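Putative hydrolase (Bacteroides ovatus, PDB 4HBS) is of unknown function but folds as a five-bladed beta-propeller and is probably a hydrolase, perhaps akin to the beta-fructosidase-like enzymes. Local coordinates at residues 167-172 with 193-198; 154-159 with 178-183; 47-52 with 395-400; 334-339 with 407-412. All coordinates share one frame; numbering follows the deposited sequence.

Contact 1. Residues 167-172 with 193-198; sequences NNQMQM and LATYSL
Met170 and Tyr196 form a hydrogen-bonded pair on neighbouring antiparallel strands, and their side chains leave the same face of the sheet, side by side and pointing the same way. Met170, a selenomethionine, has CG anti to the backbone N (chi1 -170°) and bends at chi3 (73°), which swings its methyl CE round to 3.4 Å from Tyr196 CD2, in an oblique approach. Met172, also a selenomethionine and on the same face, puts its CB at the ring edge, 4.0 Å from Tyr196 CE2. Its SE lies 5.5 Å from the Tyr196 ring centroid and 59° off the ring normal, an oblique Met-aromatic contact. The Tyr196 hydroxyl is hydrogen-bonded to His134 and Trp174. An alanine in place of Tyr196 would probably open a gap beside Met170 CE and Met172 CB and leave His134 and Trp174 without their shared partner. Paired backbone bonds join Met170 to Tyr196 and Met172 to Ala194, with Met172 N to Ala194 O at 2.8 Å. On the other face, Gln169 OE1 meets Thr195 CG2 at 3.5 Å, while Gln171 CB rests on Leu193 CD1 and its amide is held by Leu256 and Asp255. Past the paired residues, Leu198 CD1 lies against the backbone at Asn168 and Gln169. The two strands, 169-178 and 187-197, make a hairpin at the middle of a four-stranded propeller blade, flanked by strands 156-165 and 210-218, while Phe72 of strand 71-75 packs on both selenomethionines.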
# COMPACT_ATOMS: atom_id res chain seq x y z
N ASN A 167 -16.73 -12.99 7.43
CA ASN A 167 -17.56 -14.13 7.01
C ASN A 167 -16.92 -14.88 5.82
O ASN A 167 -17.57 -15.09 4.80
CB ASN A 167 -19.02 -13.67 6.68
CG ASN A 167 -19.91 -13.44 7.89
OD1 ASN A 167 -19.52 -13.65 9.05
ND2 ASN A 167 -21.15 -13.05 7.62
N ASN A 168 -15.64 -15.29 6.00
CA ASN A 168 -14.82 -16.00 4.99
C ASN A 168 -14.97 -15.36 3.58
O ASN A 168 -15.25 -16.04 2.58
CB ASN A 168 -15.12 -17.51 4.97
CG ASN A 168 -14.00 -18.35 4.33
OD1 ASN A 168 -12.80 -18.18 4.64
ND2 ASN A 168 -14.36 -19.27 3.42
N GLN A 169 -14.82 -14.04 3.55
CA GLN A 169 -14.90 -13.21 2.35
C GLN A 169 -14.08 -12.00 2.58
O GLN A 169 -14.10 -11.49 3.71
CB GLN A 169 -16.35 -12.79 2.04
CG GLN A 169 -17.24 -13.90 1.52
CD GLN A 169 -18.58 -13.39 1.09
OE1 GLN A 169 -19.09 -12.38 1.59
NE2 GLN A 169 -19.21 -14.11 0.17
N MSE A 170 -13.35 -11.53 1.57
CA MSE A 170 -12.54 -10.34 1.74
C MSE A 170 -13.29 -9.12 1.23
O MSE A 170 -13.65 -9.06 0.04
CB MSE A 170 -11.19 -10.47 1.04
CG MSE A 170 -10.22 -9.35 1.39
SE MSE A 170 -8.74 -9.34 0.19
CE MSE A 170 -9.65 -8.64 -1.33
N GLN A 171 -13.52 -8.15 2.13
CA GLN A 171 -14.17 -6.88 1.83
C GLN A 171 -13.08 -5.87 1.62
O GLN A 171 -12.24 -5.71 2.51
CB GLN A 171 -15.08 -6.43 2.98
CG GLN A 171 -15.97 -7.51 3.54
CD GLN A 171 -16.79 -6.92 4.64
OE1 GLN A 171 -16.26 -6.61 5.72
NE2 GLN A 171 -18.07 -6.66 4.39
N MSE A 172 -13.06 -5.20 0.46
CA MSE A 172 -12.03 -4.23 0.12
C MSE A 172 -12.61 -2.90 -0.32
O MSE A 172 -13.64 -2.88 -1.00
CB MSE A 172 -11.20 -4.80 -1.02
CG MSE A 172 -10.24 -3.79 -1.65
SE MSE A 172 -8.92 -4.60 -2.69
CE MSE A 172 -7.58 -3.34 -2.39
N LEU A 193 -17.20 -0.38 -2.27
CA LEU A 193 -16.98 -1.53 -1.39
C LEU A 193 -17.11 -2.78 -2.23
O LEU A 193 -18.22 -3.12 -2.65
CB LEU A 193 -17.96 -1.54 -0.20
CG LEU A 193 -17.85 -2.75 0.77
CD1 LEU A 193 -16.45 -2.90 1.30
CD2 LEU A 193 -18.82 -2.61 1.93
N ALA A 194 -15.98 -3.46 -2.49
CA ALA A 194 -15.91 -4.69 -3.29
C ALA A 194 -15.81 -5.89 -2.36
O ALA A 194 -15.02 -5.85 -1.42
CB ALA A 194 -14.70 -4.64 -4.20
N THR A 195 -16.59 -6.96 -2.61
CA THR A 195 -16.54 -8.19 -1.79
C THR A 195 -16.01 -9.32 -2.67
O THR A 195 -16.55 -9.54 -3.76
CB THR A 195 -17.92 -8.51 -1.19
OG1 THR A 195 -18.32 -7.42 -0.36
CG2 THR A 195 -17.91 -9.79 -0.36
N TYR A 196 -14.94 -10.01 -2.23
CA TYR A 196 -14.30 -11.08 -2.98
C TYR A 196 -14.51 -12.46 -2.32
O TYR A 196 -14.46 -12.58 -1.09
CB TYR A 196 -12.80 -10.79 -3.10
CG TYR A 196 -12.48 -9.58 -3.94
CD1 TYR A 196 -12.33 -9.68 -5.32
CD2 TYR A 196 -12.35 -8.32 -3.36
CE1 TYR A 196 -12.07 -8.56 -6.11
CE2 TYR A 196 -12.06 -7.20 -4.14
CZ TYR A 196 -11.93 -7.32 -5.51
OH TYR A 196 -11.67 -6.19 -6.25
N SER A 197 -14.70 -13.52 -3.13
CA SER A 197 -14.86 -14.87 -2.60
C SER A 197 -13.51 -15.48 -2.28
O SER A 197 -12.52 -15.17 -2.96
CB SER A 197 -15.60 -15.76 -3.58
OG SER A 197 -15.62 -17.11 -3.15
N LEU A 198 -13.47 -16.38 -1.28
CA LEU A 198 -12.26 -17.10 -0.87
C LEU A 198 -12.49 -18.62 -1.04
O LEU A 198 -11.81 -19.43 -0.41
CB LEU A 198 -11.90 -16.75 0.59
CG LEU A 198 -11.68 -15.25 0.88
CD1 LEU A 198 -11.48 -15.01 2.36
CD2 LEU A 198 -10.51 -14.71 0.12

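Contact 2. Residues 154-159 with 178-183; sequences QDYLYW and DNTDPN
Tyr156 has CG anti to the carbonyl carbon (chi1 -59°) and Asp178 has CG anti to the backbone N (chi1 -173°); from this non-hydrogen-bonded pair the two side chains run side by side, pointing the same way. Ring and carboxylate planes are turned 44° apart, and Asp178 OD1 comes obliquely to 3.3 Å from Tyr156 CE1. That oxygen also takes two bonds from Thr180. The backbone N of Thr180 reaches Asp178 OD1 at 3.0 Å from the anti side, well out of the carboxylate plane, which makes an Asx turn, and Thr180 OG1 donates to the same atom from the syn side. Arg187 forms a salt bridge with Asp178 OD2, so both oxygens have partners, which probably limits rotation of the carboxylate. The turn begins just where strand 169-178 ends, at one end of a propeller blade, where the chain leaves its antiparallel partner, the outer strand 156-165. There Asn179 N gives a nearly straight bond to Asp155 O, 2.9 Å long. Its side chain lies back over the other segment: Asn179 CB is 3.3 Å from Gln154 O, and Asn179 ND2 meets Leu157 CD2 at 3.8 Å, while OD1 accepts from the backbone of Met186. From the next residue of the turn, Thr180 CG2 touches both Asp155 CB and Tyr156 OH, each at 3.8 Å. Through OD2, Asp155 is hydrogen-bonded to Thr141.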
# COMPACT_ATOMS: atom_id res chain seq x y z
N GLN A 154 -8.23 6.75 -18.53
CA GLN A 154 -7.43 7.85 -18.01
C GLN A 154 -8.29 8.89 -17.32
O GLN A 154 -7.71 9.77 -16.69
CB GLN A 154 -6.63 8.53 -19.13
CG GLN A 154 -5.82 7.57 -19.98
CD GLN A 154 -4.84 6.77 -19.20
OE1 GLN A 154 -5.00 5.57 -19.01
NE2 GLN A 154 -3.79 7.41 -18.71
N ASP A 155 -9.64 8.76 -17.37
CA ASP A 155 -10.57 9.75 -16.83
C ASP A 155 -10.94 9.43 -15.39
O ASP A 155 -10.55 10.18 -14.48
CB ASP A 155 -11.84 9.90 -17.71
CG ASP A 155 -12.52 8.62 -18.22
OD1 ASP A 155 -11.95 7.51 -18.03
OD2 ASP A 155 -13.62 8.73 -18.82
N TYR A 156 -11.68 8.33 -15.18
CA TYR A 156 -12.14 7.90 -13.86
C TYR A 156 -11.55 6.54 -13.57
O TYR A 156 -11.51 5.69 -14.46
CB TYR A 156 -13.67 7.88 -13.81
CG TYR A 156 -14.24 9.24 -14.09
CD1 TYR A 156 -14.18 10.26 -13.15
CD2 TYR A 156 -14.69 9.58 -15.37
CE1 TYR A 156 -14.63 11.55 -13.44
CE2 TYR A 156 -15.14 10.87 -15.67
CZ TYR A 156 -15.11 11.85 -14.70
OH TYR A 156 -15.57 13.13 -14.96
N LEU A 157 -11.05 6.33 -12.35
CA LEU A 157 -10.44 5.04 -12.02
C LEU A 157 -10.54 4.73 -10.54
O LEU A 157 -11.09 5.53 -9.77
CB LEU A 157 -8.94 5.03 -12.48
CG LEU A 157 -8.03 6.08 -11.84
CD1 LEU A 157 -7.25 5.51 -10.68
CD2 LEU A 157 -7.07 6.61 -12.81
N TYR A 158 -10.05 3.53 -10.16
CA TYR A 158 -10.04 3.04 -8.80
C TYR A 158 -8.61 2.71 -8.39
O TYR A 158 -7.88 2.12 -9.18
CB TYR A 158 -10.91 1.76 -8.67
CG TYR A 158 -12.40 2.02 -8.49
CD1 TYR A 158 -12.87 2.84 -7.47
CD2 TYR A 158 -13.33 1.37 -9.29
CE1 TYR A 158 -14.24 3.06 -7.30
CE2 TYR A 158 -14.70 1.58 -9.12
CZ TYR A 158 -15.15 2.45 -8.14
OH TYR A 158 -16.49 2.69 -7.97
N TRP A 159 -8.23 3.07 -7.17
CA TRP A 159 -6.93 2.70 -6.62
C TRP A 159 -7.18 2.03 -5.26
O TRP A 159 -8.20 2.29 -4.62
CB TRP A 159 -5.97 3.89 -6.56
CG TRP A 159 -5.27 4.21 -7.85
CD1 TRP A 159 -4.99 3.35 -8.89
CD2 TRP A 159 -4.74 5.48 -8.23
NE1 TRP A 159 -4.31 4.01 -9.88
CE2 TRP A 159 -4.13 5.32 -9.50
CE3 TRP A 159 -4.66 6.73 -7.60
CZ2 TRP A 159 -3.43 6.35 -10.12
CZ3 TRP A 159 -4.03 7.78 -8.25
CH2 TRP A 159 -3.42 7.58 -9.50
N ASP A 178 -10.58 11.05 -9.89
CA ASP A 178 -10.91 11.88 -11.06
C ASP A 178 -9.66 12.58 -11.61
O ASP A 178 -9.06 13.41 -10.91
CB ASP A 178 -11.98 12.92 -10.69
CG ASP A 178 -12.55 13.73 -11.84
OD1 ASP A 178 -12.06 13.56 -12.99
OD2 ASP A 178 -13.54 14.47 -11.62
N ASN A 179 -9.28 12.26 -12.88
CA ASN A 179 -8.11 12.84 -13.56
C ASN A 179 -8.53 13.72 -14.75
O ASN A 179 -7.70 13.98 -15.63
CB ASN A 179 -7.16 11.72 -14.03
CG ASN A 179 -6.26 11.17 -12.96
OD1 ASN A 179 -6.11 11.73 -11.88
ND2 ASN A 179 -5.60 10.05 -13.25
N THR A 180 -9.77 14.23 -14.77
CA THR A 180 -10.22 15.07 -15.87
C THR A 180 -9.79 16.54 -15.69
O THR A 180 -9.76 17.26 -16.68
CB THR A 180 -11.72 14.93 -16.07
OG1 THR A 180 -12.39 15.34 -14.87
CG2 THR A 180 -12.11 13.51 -16.48
N ASP A 181 -9.43 17.00 -14.45
CA ASP A 181 -8.95 18.38 -14.23
C ASP A 181 -7.42 18.37 -14.37
O ASP A 181 -6.77 17.78 -13.51
CB ASP A 181 -9.39 18.92 -12.85
CG ASP A 181 -9.25 20.43 -12.69
OD1 ASP A 181 -8.28 21.00 -13.24
OD2 ASP A 181 -10.06 21.03 -11.97
N PRO A 182 -6.80 18.98 -15.41
CA PRO A 182 -5.33 18.93 -15.52
C PRO A 182 -4.59 19.66 -14.40
O PRO A 182 -3.42 19.36 -14.16
CB PRO A 182 -5.04 19.59 -16.86
CG PRO A 182 -6.32 19.66 -17.56
CD PRO A 182 -7.38 19.75 -16.52
N ASN A 183 -5.25 20.63 -13.72
CA ASN A 183 -4.64 21.34 -12.61
C ASN A 183 -4.74 20.46 -11.36
O ASN A 183 -3.72 20.03 -10.80
CB ASN A 183 -5.31 22.69 -12.39
CG ASN A 183 -5.46 23.54 -13.63
OD1 ASN A 183 -6.57 23.82 -14.11
ND2 ASN A 183 -4.39 23.99 -14.19

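Contact 3. Residues 47-52 with 395-400; sequences ALFTRS and YRPYFY
Phe49 and Phe399 make the close-packed half of this contact. Phe49 CG stands anti to the carbonyl carbon (chi1 -66°), which directs the ring toward Phe399. Their side chains cross at about a right angle, and Phe399 CZ sits over one face of the Phe49 ring. The planes stand 37° apart, an oblique pair, with centroids 5.2 Å apart and Phe49 CD1 3.5 Å from Phe399 CE1. Pro397 adds its CG, 4.3 Å from Phe49 CD2, and the ring of Trp73 meets Phe49. An alanine in place of Phe49 would probably leave a gap beside Phe399 and Pro397 and let the Phe399 ring shift. Phe49 is where the chain leaves helix 43-48, whereas Phe399 belongs to strand 399-403, next to strand 38-42. Strands from both ends of the chain therefore share one sheet, the way a propeller closes its ring. The other half is looser and polar. Thr50 is partly exposed, and its fit against Arg396 is doubtful in the model; its hydroxyl is hydrogen-bonded to Asn46 O. The Arg396 guanidinium carries Phe49 O 3.4 Å above one face, with Tyr398 CE1 on the opposite face, both offset toward the rim. Asp393 forms a salt bridge with Arg396 NE, and Asn46 O accepts from NH2. The buried positive charge is probably balanced by the Asp393 carboxylate, while the aromatic half joins the two segments by apolar contact.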
# COMPACT_ATOMS: atom_id res chain seq x y z
N ALA A 47 13.86 -9.52 -5.46
CA ALA A 47 14.02 -10.45 -6.59
C ALA A 47 12.67 -10.96 -7.05
O ALA A 47 12.46 -11.06 -8.26
CB ALA A 47 14.90 -11.62 -6.20
N LEU A 48 11.75 -11.26 -6.11
CA LEU A 48 10.41 -11.72 -6.48
C LEU A 48 9.70 -10.72 -7.40
O LEU A 48 9.06 -11.15 -8.36
CB LEU A 48 9.53 -11.97 -5.25
CG LEU A 48 9.72 -13.30 -4.55
CD1 LEU A 48 8.96 -13.30 -3.23
CD2 LEU A 48 9.27 -14.48 -5.44
N PHE A 49 9.86 -9.41 -7.14
CA PHE A 49 9.24 -8.37 -7.94
C PHE A 49 10.21 -7.78 -9.01
O PHE A 49 10.01 -6.66 -9.48
CB PHE A 49 8.66 -7.29 -7.03
CG PHE A 49 7.51 -7.86 -6.20
CD1 PHE A 49 7.76 -8.59 -5.04
CD2 PHE A 49 6.20 -7.69 -6.60
CE1 PHE A 49 6.71 -9.12 -4.29
CE2 PHE A 49 5.15 -8.23 -5.86
CZ PHE A 49 5.41 -8.94 -4.70
N THR A 50 11.24 -8.57 -9.42
CA THR A 50 12.13 -8.29 -10.55
C THR A 50 11.71 -9.32 -11.55
O THR A 50 12.28 -10.42 -11.55
CB THR A 50 13.60 -8.36 -10.17
OG1 THR A 50 13.84 -7.56 -9.04
CG2 THR A 50 14.49 -7.87 -11.26
N ARG A 51 10.63 -9.04 -12.31
CA ARG A 51 10.03 -10.00 -13.25
C ARG A 51 10.22 -9.55 -14.70
O ARG A 51 10.47 -8.38 -14.95
CB ARG A 51 8.54 -10.16 -12.94
CG ARG A 51 8.26 -10.38 -11.45
CD ARG A 51 6.83 -10.78 -11.10
NE ARG A 51 6.48 -12.09 -11.64
CZ ARG A 51 5.90 -12.32 -12.82
NH1 ARG A 51 5.57 -11.31 -13.61
NH2 ARG A 51 5.66 -13.56 -13.21
N SER A 52 10.11 -10.51 -15.64
CA SER A 52 10.30 -10.26 -17.07
C SER A 52 9.05 -10.41 -17.93
O SER A 52 9.02 -9.83 -19.02
CB SER A 52 11.37 -11.20 -17.61
OG SER A 52 12.60 -10.88 -16.99
N TYR A 395 10.13 2.07 -11.44
CA TYR A 395 8.76 1.89 -11.05
C TYR A 395 8.42 0.47 -10.57
O TYR A 395 7.67 -0.26 -11.21
CB TYR A 395 7.92 2.25 -12.25
CG TYR A 395 6.51 2.57 -11.90
CD1 TYR A 395 6.19 3.68 -11.14
CD2 TYR A 395 5.47 1.78 -12.36
CE1 TYR A 395 4.88 3.98 -10.81
CE2 TYR A 395 4.15 2.08 -12.06
CZ TYR A 395 3.86 3.20 -11.30
OH TYR A 395 2.57 3.55 -11.03
N ARG A 396 8.89 0.13 -9.38
CA ARG A 396 8.58 -1.14 -8.75
C ARG A 396 8.89 -1.04 -7.27
O ARG A 396 9.67 -0.15 -6.86
CB ARG A 396 9.32 -2.34 -9.40
CG ARG A 396 10.72 -2.07 -9.87
CD ARG A 396 11.72 -2.13 -8.74
NE ARG A 396 12.53 -3.34 -8.85
CZ ARG A 396 12.43 -4.43 -8.08
NH1 ARG A 396 11.56 -4.47 -7.07
NH2 ARG A 396 13.23 -5.46 -8.29
N PRO A 397 8.27 -1.91 -6.42
CA PRO A 397 8.52 -1.80 -5.00
C PRO A 397 9.88 -2.34 -4.60
O PRO A 397 10.43 -3.20 -5.25
CB PRO A 397 7.40 -2.63 -4.37
CG PRO A 397 7.01 -3.59 -5.40
CD PRO A 397 7.31 -3.00 -6.73
N TYR A 398 10.41 -1.78 -3.54
CA TYR A 398 11.66 -2.22 -2.93
C TYR A 398 11.29 -2.53 -1.49
O TYR A 398 10.53 -1.77 -0.90
CB TYR A 398 12.74 -1.14 -3.07
CG TYR A 398 13.31 -1.11 -4.47
CD1 TYR A 398 14.15 -2.13 -4.93
CD2 TYR A 398 13.00 -0.09 -5.36
CE1 TYR A 398 14.70 -2.10 -6.21
CE2 TYR A 398 13.53 -0.05 -6.65
CZ TYR A 398 14.41 -1.05 -7.06
OH TYR A 398 14.94 -1.05 -8.32
N PHE A 399 11.73 -3.68 -0.97
CA PHE A 399 11.35 -4.15 0.35
C PHE A 399 12.46 -4.00 1.41
O PHE A 399 13.65 -4.11 1.11
CB PHE A 399 10.92 -5.61 0.24
CG PHE A 399 9.71 -5.78 -0.64
CD1 PHE A 399 9.85 -5.84 -2.03
CD2 PHE A 399 8.43 -5.78 -0.11
CE1 PHE A 399 8.74 -6.00 -2.85
CE2 PHE A 399 7.31 -5.91 -0.94
CZ PHE A 399 7.48 -6.02 -2.30
N TYR A 400 12.03 -3.72 2.66
CA TYR A 400 12.91 -3.57 3.82
C TYR A 400 12.33 -4.30 5.02
O TYR A 400 11.13 -4.44 5.11
CB TYR A 400 13.09 -2.07 4.20
CG TYR A 400 13.59 -1.23 3.05
CD1 TYR A 400 12.72 -0.76 2.08
CD2 TYR A 400 14.94 -0.93 2.92
CE1 TYR A 400 13.18 -0.02 0.99
CE2 TYR A 400 15.41 -0.22 1.82
CZ TYR A 400 14.53 0.25 0.87
OH TYR A 400 15.01 0.93 -0.22

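Contact 4. Residues 334-339 with 407-412; sequences DQKTLF and SLYDND
Lys336 and Leu408 are the closest backbone neighbours, CA to CA 7.1 Å, too far for strand pairing, so segment 334-339, on strand 333-340, meets the short 3-10 segment and the type I turn Tyr409 to Asp412 through side chains. Lys336 does most of the work. Its chain bends at chi2 (-86°) and slides past Tyr409 in the opposite direction, with Lys336 CG 3.5 Å from Tyr409 CE1 in an oblique approach. At its end the ammonium meets Asp412 tip to tip: Lys336 NZ lies 3.0 Å from Asp412 OD2, on the syn side of that oxygen and 22° out of the carboxylate plane. Weaker bonds run from NZ to Asp412 OD1 and to Leu408 O. Tyr409 runs back the other way and donates its hydroxyl to Asp334 O at 2.8 Å, nearly along the C=O axis, with that oxygen at the ring edge in the ring plane. Farther along the strand the contact turns apolar. Leu408 CD1 touches Leu338 CD1 at 3.6 Å, the two side chains crossing at about a right angle, and the same methyl is near Lys336 CB. Leu338 also packs on Val402 and Ile373, so the strand at one edge of its blade leans on the neighbouring five-stranded sheet. Asp334 and Asp412 bring two carboxylates within 5.4 Å, OD2 to OD2. Lys336 on Asp412 and Arg324 on Asp334 probably offset that repulsion, and the turn is joined to the strand by a salt bridge as well as by the hydroxyl-to-carbonyl bond.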
# COMPACT_ATOMS: atom_id res chain seq x y z
N ASP A 334 5.15 11.36 20.44
CA ASP A 334 6.55 10.97 20.48
C ASP A 334 7.01 10.47 19.11
O ASP A 334 7.24 9.28 18.91
CB ASP A 334 6.78 9.94 21.60
CG ASP A 334 6.21 10.39 22.94
OD1 ASP A 334 6.29 11.61 23.24
OD2 ASP A 334 5.64 9.54 23.67
N GLN A 335 7.12 11.40 18.17
CA GLN A 335 7.57 11.07 16.82
C GLN A 335 9.00 10.58 16.90
O GLN A 335 9.78 11.10 17.71
CB GLN A 335 7.47 12.28 15.90
CG GLN A 335 7.82 12.03 14.42
CD GLN A 335 7.85 13.35 13.69
OE1 GLN A 335 6.82 14.00 13.52
NE2 GLN A 335 9.04 13.84 13.35
N LYS A 336 9.34 9.58 16.10
CA LYS A 336 10.70 9.04 16.01
C LYS A 336 11.00 8.79 14.54
O LYS A 336 10.07 8.55 13.78
CB LYS A 336 10.82 7.72 16.80
CG LYS A 336 10.60 7.82 18.30
CD LYS A 336 11.85 8.19 19.02
CE LYS A 336 11.58 8.64 20.43
NZ LYS A 336 12.81 8.59 21.24
N THR A 337 12.27 8.83 14.13
CA THR A 337 12.63 8.49 12.76
C THR A 337 13.08 7.03 12.81
O THR A 337 14.10 6.72 13.44
CB THR A 337 13.64 9.46 12.19
OG1 THR A 337 13.02 10.75 12.12
CG2 THR A 337 14.10 9.08 10.81
N LEU A 338 12.27 6.13 12.22
CA LEU A 338 12.57 4.70 12.19
C LEU A 338 13.83 4.47 11.39
O LEU A 338 14.79 3.88 11.90
CB LEU A 338 11.38 3.94 11.61
CG LEU A 338 11.39 2.44 11.75
CD1 LEU A 338 11.39 2.02 13.19
CD2 LEU A 338 10.21 1.82 11.01
N PHE A 339 13.87 5.02 10.18
CA PHE A 339 15.04 5.00 9.32
C PHE A 339 14.83 5.91 8.10
O PHE A 339 13.73 6.41 7.89
CB PHE A 339 15.38 3.57 8.88
CG PHE A 339 14.54 2.98 7.78
CD1 PHE A 339 13.26 2.49 8.04
CD2 PHE A 339 15.06 2.79 6.50
CE1 PHE A 339 12.51 1.89 7.03
CE2 PHE A 339 14.32 2.14 5.51
CZ PHE A 339 13.05 1.69 5.78
N SER A 407 12.71 -0.74 20.19
CA SER A 407 13.77 -0.04 20.94
C SER A 407 13.66 1.46 20.95
O SER A 407 14.12 2.07 21.90
CB SER A 407 15.13 -0.37 20.36
OG SER A 407 15.35 -1.77 20.36
N LEU A 408 13.08 2.07 19.90
CA LEU A 408 12.98 3.53 19.79
C LEU A 408 12.45 4.21 21.06
O LEU A 408 12.91 5.31 21.37
CB LEU A 408 12.10 3.92 18.60
CG LEU A 408 12.71 3.69 17.20
CD1 LEU A 408 11.71 4.02 16.15
CD2 LEU A 408 13.97 4.52 16.99
N TYR A 409 11.54 3.55 21.81
CA TYR A 409 10.97 4.11 23.03
C TYR A 409 11.60 3.51 24.32
O TYR A 409 10.99 3.60 25.39
CB TYR A 409 9.45 3.92 23.01
CG TYR A 409 8.80 4.60 21.82
CD1 TYR A 409 8.79 5.99 21.71
CD2 TYR A 409 8.25 3.87 20.78
CE1 TYR A 409 8.23 6.62 20.61
CE2 TYR A 409 7.65 4.49 19.69
CZ TYR A 409 7.68 5.87 19.59
OH TYR A 409 7.12 6.48 18.49
N ASP A 410 12.84 2.94 24.23
CA ASP A 410 13.58 2.36 25.37
C ASP A 410 13.84 3.38 26.44
O ASP A 410 13.46 3.18 27.59
CB ASP A 410 14.98 1.81 24.94
CG ASP A 410 15.07 0.37 24.49
OD1 ASP A 410 14.06 -0.37 24.62
OD2 ASP A 410 16.18 -0.05 24.08
N ASN A 411 14.52 4.47 26.06
CA ASN A 411 14.96 5.52 26.98
C ASN A 411 13.95 6.71 27.07
O ASN A 411 14.35 7.83 27.41
CB ASN A 411 16.38 6.00 26.57
CG ASN A 411 17.36 4.86 26.26
OD1 ASN A 411 17.93 4.78 25.17
ND2 ASN A 411 17.56 3.93 27.19
N ASP A 412 12.64 6.45 26.82
CA ASP A 412 11.56 7.43 26.93
C ASP A 412 10.60 6.98 28.03
O ASP A 412 10.44 5.78 28.23
CB ASP A 412 10.80 7.55 25.59
CG ASP A 412 11.60 8.15 24.46
OD1 ASP A 412 12.82 7.88 24.37
OD2 ASP A 412 11.00 8.86 23.63

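Overall arrangement
Contacts 1 and 3 are buried, whereas contacts 2 and 4 are partly exposed and lie on opposite sides of the chain's centre. Contacts 1 and 2 belong to one blade: both involve strand 169-178, contact 1 with 187-197 and contact 2, at the strand's far end, with 156-165; the first is sheet pairing with one tyrosine ring among selenomethionine side chains, the second a polar turn. Both are nested inside the long loop closed by contact 3. Contacts 3 and 4 touch, Tyr400 CG lying 4.0 Å from Phe339 CZ, and tie the last part of the chain to an early helix end and to strand 333-340 respectively. Aromatic packing leads in contact 3, a salt bridge in contact 4.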